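Local structure of putative polyketide cyclase (Bacillus cereus, 3K0Z) at residues 22-25 with 26-30; 63-66 with 67-71. The protein is of unknown function but, as a putative lipoprotein of the SnoaL-like polyketide cyclase family, may act on a small molecule in an NTF2-like pocket. All coordinates share one frame; numbering follows the deposited sequence. Where two conformers were deposited one is given.

Interaction 1. Residues 22-25 with 26-30; sequences MTID and PSLSQ
Carboxylate oxygen OD1 of Asp25 takes two bonds from one residue, Ser27, and shows how a single acidic side chain can shape the bend that follows a strand. The hydroxyl OG of Ser27 donates to Asp25 OD1 over 2.5 Å, meeting it on the syn side though well off the carboxylate plane. Backbone N of Ser27 reaches the same OD1 at 2.9 Å, from above that plane and on the same face as the hydroxyl. With CG of Asp25 anti to its own nitrogen (chi1 173°), the carboxylate lies back over the turn, where both donors can find it; the pair of bonds should restrict its rotation. One residue further on, N of Leu28 closes the backbone ring to O of Asp25 at 3.2 Å, with an N-H...O angle of 159°. The same carbonyl O also receives a water at 2.7 Å, and this water gives a second bond to O of Leu28, bridging the two ends of the turn.

Apolar contact is lighter. CD1 of Leu28 approaches CB of Asp25 to 3.9 Å, the two side chains crossing at about a right angle, and meets CG2 of Ile24 at 4.2 Å. Leu28 also touches Val102 and Met36. Asp25 OD1 also faces its counterpart, Asp25 OD1 of the second subunit, and the donors from Ser27 may ease this closeness of like charges.

Past the turn, Ser29 is the N-cap of helix 30-49: its OG caps a backbone N just inside the helix, while OE1 of Glu32 accepts from Ser29 N. The whole is an Asx turn superposed on a type I beta turn from Asp25 to Leu28, leading from the sheet's outermost strand within this chain into a helix opened by a capping box.

Interaction 2. Residues 63-66 with 67-71; sequences FFDH and TLPKG
Asp65, the last residue of its strand, bends its side chain over the residues that come next, above all Thr67 and Leu68. Its CB rests against CD1 of Leu68 at 3.6 Å, an aliphatic contact at the root of the side chain. CG stands anti to the backbone nitrogen (chi1 -178°), which directs the carboxylate along the departing loop and places CG itself 3.7 Å from N of Thr67. OD1 then accepts the N-H of Thr67 over 2.7 Å, nearly straight at 160°, the donor lying above the carboxylate plane rather than in it. The hydroxyl OG1 of Thr67 lies 3.1 Å from the same OD1, a possible bond that is not settled, and the Asp65 and Thr67 side chains cross at about a right angle; the firm bond of OG1 is with the backbone N of His142.

A bond from the N-H two residues on to an aspartate side chain is the Asx turn. Here it turns the chain out of strand 63-65, the outermost strand of the sheet within this chain of NTF2-like fold, and towards helix 76-87.

The other carboxylate oxygen, OD2, has apolar neighbours within the loop: CD1 of Leu68 at 3.6 Å and CD of Pro69 at 3.8 Å. Its strongest polar partner is NE2 of His142 on strand 136-144. Across the turn from the carboxylate, N of Leu68 bonds at 2.7 Å to a water that also reaches O of His66, though weakly. The His66 ring is stacked with Trp141, while its NE2 bonds to Glu139.

From the N terminus the chain first forms strand 22-24, at one margin of the mixed sheet beside strand 93-103. Interaction 1 closes directly after it, joining that strand to the long helix 30-49. The chain then runs through this helix and helix 55-58 to strand 63-65, at the other margin beside strand 136-144, where interaction 2 closes the exit towards helix 76-87. The two loops are in series, neither nested nor crossed. The centres of interactions 1 and 2 are about 28 Å apart. Both border the same sheet, without touching each other. Interaction 1 lies where the two subunits meet, residues 25-27 packing against Asp25, Pro26 and Ser27 of the second subunit; interaction 2 touches that subunit through Thr67.

Interaction 1. Residues 22-25 with 26-30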
HETATM    1  N   MSE A  22       3.768  -8.643 -12.044  1.00 18.89           N
HETATM    2  CA  MSE A  22       2.841  -9.405 -11.218  1.00 24.21           C
HETATM    3  C   MSE A  22       3.520 -10.552 -10.537  1.00 21.35           C
HETATM    4  O   MSE A  22       4.392 -11.177 -11.132  1.00 17.73           O
HETATM    5  CB  MSE A  22       1.757 -10.085 -12.077  1.00 22.43           C
HETATM    6  CG  MSE A  22       0.641  -9.269 -12.466  1.00 30.92           C
HETATM    7 SE   MSE A  22      -0.788 -10.316 -13.337  0.75 36.63          SE
HETATM    8  CE  MSE A  22      -0.001 -10.882 -14.784  1.00 26.59           C
ATOM      9  N   THR A  23       3.061 -10.860  -9.328  1.00 18.41           N
ATOM     10  CA  THR A  23       3.417 -12.052  -8.628  1.00 19.82           C
ATOM     11  C   THR A  23       2.119 -12.773  -8.231  1.00 20.84           C
ATOM     12  O   THR A  23       1.260 -12.226  -7.518  1.00 19.94           O
ATOM     13  CB  THR A  23       4.271 -11.717  -7.384  1.00 21.34           C
ATOM     14  OG1 THR A  23       5.460 -11.047  -7.805  1.00 19.63           O
ATOM     15  CG2 THR A  23       4.616 -12.961  -6.621  1.00 20.19           C
ATOM     16  N   ILE A  24       1.972 -14.001  -8.709  0.50 20.42           N
ATOM     17  CA  ILE A  24       0.806 -14.805  -8.384  0.50 18.03           C
ATOM     18  C   ILE A  24       1.156 -16.094  -7.632  0.50 20.24           C
ATOM     19  O   ILE A  24       1.973 -16.899  -8.078  0.50 20.29           O
ATOM     20  CB  ILE A  24       0.010 -15.186  -9.626  0.50 17.52           C
ATOM     21  CG1 ILE A  24      -0.263 -13.944 -10.506  0.50 16.53           C
ATOM     22  CG2 ILE A  24      -1.271 -15.872  -9.158  0.50 13.98           C
ATOM     23  CD1 ILE A  24      -0.895 -14.233 -11.902  0.50 13.08           C
ATOM     24  N   ASP A  25       0.495 -16.261  -6.495  1.00 19.02           N
ATOM     25  CA  ASP A  25       0.560 -17.471  -5.645  1.00 19.69           C
ATOM     26  C   ASP A  25       0.351 -18.700  -6.549  1.00 21.19           C
ATOM     27  O   ASP A  25      -0.690 -18.820  -7.175  1.00 20.09           O
ATOM     28  CB  ASP A  25      -0.594 -17.316  -4.638  1.00 19.92           C
ATOM     29  CG  ASP A  25      -0.852 -18.520  -3.739  1.00 21.30           C
ATOM     30  OD1 ASP A  25      -0.265 -19.613  -3.889  1.00 25.03           O
ATOM     31  OD2 ASP A  25      -1.741 -18.335  -2.873  1.00 21.51           O
ATOM     32  N   PRO A  26       1.356 -19.583  -6.646  1.00 19.38           N
ATOM     33  CA  PRO A  26       1.299 -20.785  -7.486  1.00 21.21           C
ATOM     34  C   PRO A  26       0.222 -21.795  -7.139  1.00 20.26           C
ATOM     35  O   PRO A  26      -0.129 -22.624  -7.966  1.00 19.45           O
ATOM     36  CB  PRO A  26       2.669 -21.440  -7.260  1.00 24.15           C
ATOM     37  CG  PRO A  26       3.526 -20.403  -6.736  1.00 23.75           C
ATOM     38  CD  PRO A  26       2.679 -19.417  -6.030  1.00 22.75           C
ATOM     39  N   SER A  27      -0.311 -21.701  -5.933  1.00 21.42           N
ATOM     40  CA  SER A  27      -1.296 -22.623  -5.447  1.00 21.95           C
ATOM     41  C   SER A  27      -2.673 -22.276  -5.970  1.00 19.71           C
ATOM     42  O   SER A  27      -3.536 -23.127  -5.962  1.00 22.56           O
ATOM     43  CB  SER A  27      -1.279 -22.638  -3.917  1.00 22.00           C
ATOM     44  OG  SER A  27      -1.917 -21.487  -3.397  1.00 23.82           O
ATOM     45  N   LEU A  28      -2.885 -21.051  -6.452  1.00 21.14           N
ATOM     46  CA  LEU A  28      -4.187 -20.678  -7.022  1.00 18.87           C
ATOM     47  C   LEU A  28      -4.350 -21.390  -8.370  1.00 19.77           C
ATOM     48  O   LEU A  28      -3.402 -21.476  -9.133  1.00 15.96           O
ATOM     49  CB  LEU A  28      -4.280 -19.156  -7.193  1.00 21.54           C
ATOM     50  CG  LEU A  28      -4.212 -18.309  -5.913  1.00 17.77           C
ATOM     51  CD1 LEU A  28      -4.164 -16.817  -6.213  1.00 16.39           C
ATOM     52  CD2 LEU A  28      -5.379 -18.619  -5.030  1.00 16.09           C
ATOM     53  N   SER A  29      -5.546 -21.901  -8.649  1.00 18.40           N
ATOM     54  CA  SER A  29      -5.847 -22.459  -9.956  1.00 18.44           C
ATOM     55  C   SER A  29      -5.813 -21.338 -10.987  1.00 17.40           C
ATOM     56  O   SER A  29      -5.958 -20.144 -10.661  1.00 16.31           O
ATOM     57  CB  SER A  29      -7.246 -23.085  -9.972  1.00 19.14           C
ATOM     58  OG  SER A  29      -8.210 -22.034 -10.068  1.00 15.70           O
ATOM     59  N   GLN A  30      -5.631 -21.710 -12.243  1.00 18.21           N
ATOM     60  CA  GLN A  30      -5.707 -20.720 -13.307  1.00 17.44           C
ATOM     61  C   GLN A  30      -6.945 -19.877 -13.234  1.00 15.70           C
ATOM     62  O   GLN A  30      -6.874 -18.679 -13.438  1.00 16.01           O
ATOM     63  CB  GLN A  30      -5.736 -21.383 -14.676  1.00 20.76           C
ATOM     64  CG  GLN A  30      -4.437 -21.663 -15.203  1.00 33.54           C
ATOM     65  CD  GLN A  30      -3.698 -20.396 -15.518  1.00 43.99           C
ATOM     66  OE1 GLN A  30      -2.644 -20.116 -14.926  1.00 52.72           O
ATOM     67  NE2 GLN A  30      -4.261 -19.597 -16.437  1.00 49.94           N
TER
HETATM   68  O   HOH W   1      -1.446 -19.804  -9.608  1.00 25.17           O

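Interaction 2. Residues 63-66 with 67-71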
ATOM      1  N   PHE A  63     -19.998  -3.560  -1.173  1.00 19.97           N
ATOM      2  CA  PHE A  63     -18.592  -3.124  -1.129  1.00 20.47           C
ATOM      3  C   PHE A  63     -18.318  -2.100  -0.023  1.00 18.67           C
ATOM      4  O   PHE A  63     -19.081  -1.151   0.135  1.00 17.25           O
ATOM      5  CB  PHE A  63     -18.202  -2.538  -2.479  1.00 19.01           C
ATOM      6  CG  PHE A  63     -16.872  -1.819  -2.470  1.00 21.82           C
ATOM      7  CD1 PHE A  63     -15.681  -2.509  -2.575  1.00 20.98           C
ATOM      8  CD2 PHE A  63     -16.816  -0.449  -2.313  1.00 19.47           C
ATOM      9  CE1 PHE A  63     -14.436  -1.813  -2.551  1.00 19.03           C
ATOM     10  CE2 PHE A  63     -15.577   0.245  -2.269  1.00 20.54           C
ATOM     11  CZ  PHE A  63     -14.416  -0.446  -2.379  1.00 21.48           C
ATOM     12  N   PHE A  64     -17.234  -2.292   0.724  1.00 16.56           N
ATOM     13  CA  PHE A  64     -16.941  -1.466   1.882  1.00 17.95           C
ATOM     14  C   PHE A  64     -15.458  -1.031   1.884  1.00 19.25           C
ATOM     15  O   PHE A  64     -14.521  -1.863   1.818  1.00 19.56           O
ATOM     16  CB  PHE A  64     -17.286  -2.249   3.150  1.00 20.77           C
ATOM     17  CG  PHE A  64     -17.251  -1.422   4.385  1.00 17.80           C
ATOM     18  CD1 PHE A  64     -16.073  -1.218   5.058  1.00 24.03           C
ATOM     19  CD2 PHE A  64     -18.393  -0.853   4.872  1.00 19.50           C
ATOM     20  CE1 PHE A  64     -16.035  -0.440   6.188  1.00 22.04           C
ATOM     21  CE2 PHE A  64     -18.355  -0.076   6.003  1.00 20.44           C
ATOM     22  CZ  PHE A  64     -17.174   0.126   6.652  1.00 22.00           C
ATOM     23  N   ASP A  65     -15.260   0.278   1.911  1.00 19.53           N
ATOM     24  CA  ASP A  65     -13.932   0.873   1.975  1.00 19.77           C
ATOM     25  C   ASP A  65     -13.602   1.069   3.454  1.00 18.07           C
ATOM     26  O   ASP A  65     -14.262   1.846   4.172  1.00 18.50           O
ATOM     27  CB  ASP A  65     -13.926   2.206   1.190  1.00 19.91           C
ATOM     28  CG  ASP A  65     -12.571   2.876   1.156  1.00 27.14           C
ATOM     29  OD1 ASP A  65     -11.686   2.388   1.870  1.00 19.42           O
ATOM     30  OD2 ASP A  65     -12.402   3.889   0.414  1.00 21.90           O
ATOM     31  N   HIS A  66     -12.599   0.342   3.926  1.00 18.59           N
ATOM     32  CA  HIS A  66     -12.121   0.500   5.284  1.00 19.63           C
ATOM     33  C   HIS A  66     -11.304   1.743   5.533  1.00 23.24           C
ATOM     34  O   HIS A  66     -11.011   2.037   6.685  1.00 21.95           O
ATOM     35  CB  HIS A  66     -11.268  -0.710   5.672  1.00 19.56           C
ATOM     36  CG  HIS A  66     -12.050  -1.971   5.727  1.00 16.01           C
ATOM     37  ND1 HIS A  66     -12.868  -2.274   6.785  1.00 22.70           N
ATOM     38  CD2 HIS A  66     -12.177  -2.986   4.846  1.00 22.73           C
ATOM     39  CE1 HIS A  66     -13.454  -3.435   6.562  1.00 25.25           C
ATOM     40  NE2 HIS A  66     -13.052  -3.889   5.392  1.00 18.28           N
ATOM     41  N   THR A  67     -10.920   2.468   4.481  1.00 22.31           N
ATOM     42  CA  THR A  67     -10.020   3.610   4.627  1.00 20.31           C
ATOM     43  C   THR A  67     -10.564   4.779   3.779  1.00 21.20           C
ATOM     44  O   THR A  67      -9.930   5.260   2.856  1.00 21.97           O
ATOM     45  CB  THR A  67      -8.629   3.184   4.158  1.00 21.62           C
ATOM     46  OG1 THR A  67      -8.730   2.668   2.827  1.00 16.59           O
ATOM     47  CG2 THR A  67      -8.006   2.078   5.061  1.00 17.43           C
ATOM     48  N   LEU A  68     -11.749   5.239   4.147  1.00 21.81           N
ATOM     49  CA  LEU A  68     -12.545   6.092   3.293  1.00 23.81           C
ATOM     50  C   LEU A  68     -11.992   7.491   3.371  1.00 27.63           C
ATOM     51  O   LEU A  68     -11.913   8.018   4.463  1.00 29.88           O
ATOM     52  CB  LEU A  68     -13.980   5.982   3.799  1.00 25.66           C
ATOM     53  CG  LEU A  68     -15.196   6.352   3.003  1.00 28.03           C
ATOM     54  CD1 LEU A  68     -15.297   5.547   1.657  1.00 18.58           C
ATOM     55  CD2 LEU A  68     -16.397   6.144   3.944  1.00 19.91           C
ATOM     56  N   PRO A  69     -11.524   8.079   2.236  1.00 30.90           N
ATOM     57  CA  PRO A  69     -11.074   9.480   2.276  1.00 33.52           C
ATOM     58  C   PRO A  69     -12.126  10.435   2.852  1.00 34.63           C
ATOM     59  O   PRO A  69     -13.336  10.162   2.745  1.00 31.68           O
ATOM     60  CB  PRO A  69     -10.798   9.789   0.809  1.00 34.02           C
ATOM     61  CG  PRO A  69     -10.440   8.498   0.217  1.00 31.39           C
ATOM     62  CD  PRO A  69     -11.339   7.512   0.892  1.00 31.48           C
ATOM     63  N   LYS A  70     -11.685  11.504   3.535  1.00 38.21           N
ATOM     64  CA  LYS A  70     -12.666  12.424   4.139  1.00 38.81           C
ATOM     65  C   LYS A  70     -13.467  12.991   2.977  1.00 37.38           C
ATOM     66  O   LYS A  70     -12.882  13.373   1.943  1.00 37.82           O
ATOM     67  CB  LYS A  70     -12.027  13.572   4.943  1.00 39.68           C
ATOM     68  N   GLY A  71     -14.788  12.983   3.135  1.00 36.23           N
ATOM     69  CA  GLY A  71     -15.689  13.505   2.118  1.00 36.62           C
ATOM     70  C   GLY A  71     -16.220  12.458   1.145  1.00 35.66           C
ATOM     71  O   GLY A  71     -17.223  12.701   0.465  1.00 37.13           O
TER
HETATM   72  O   HOH W   2     -12.878   4.666   6.517  1.00 38.70           O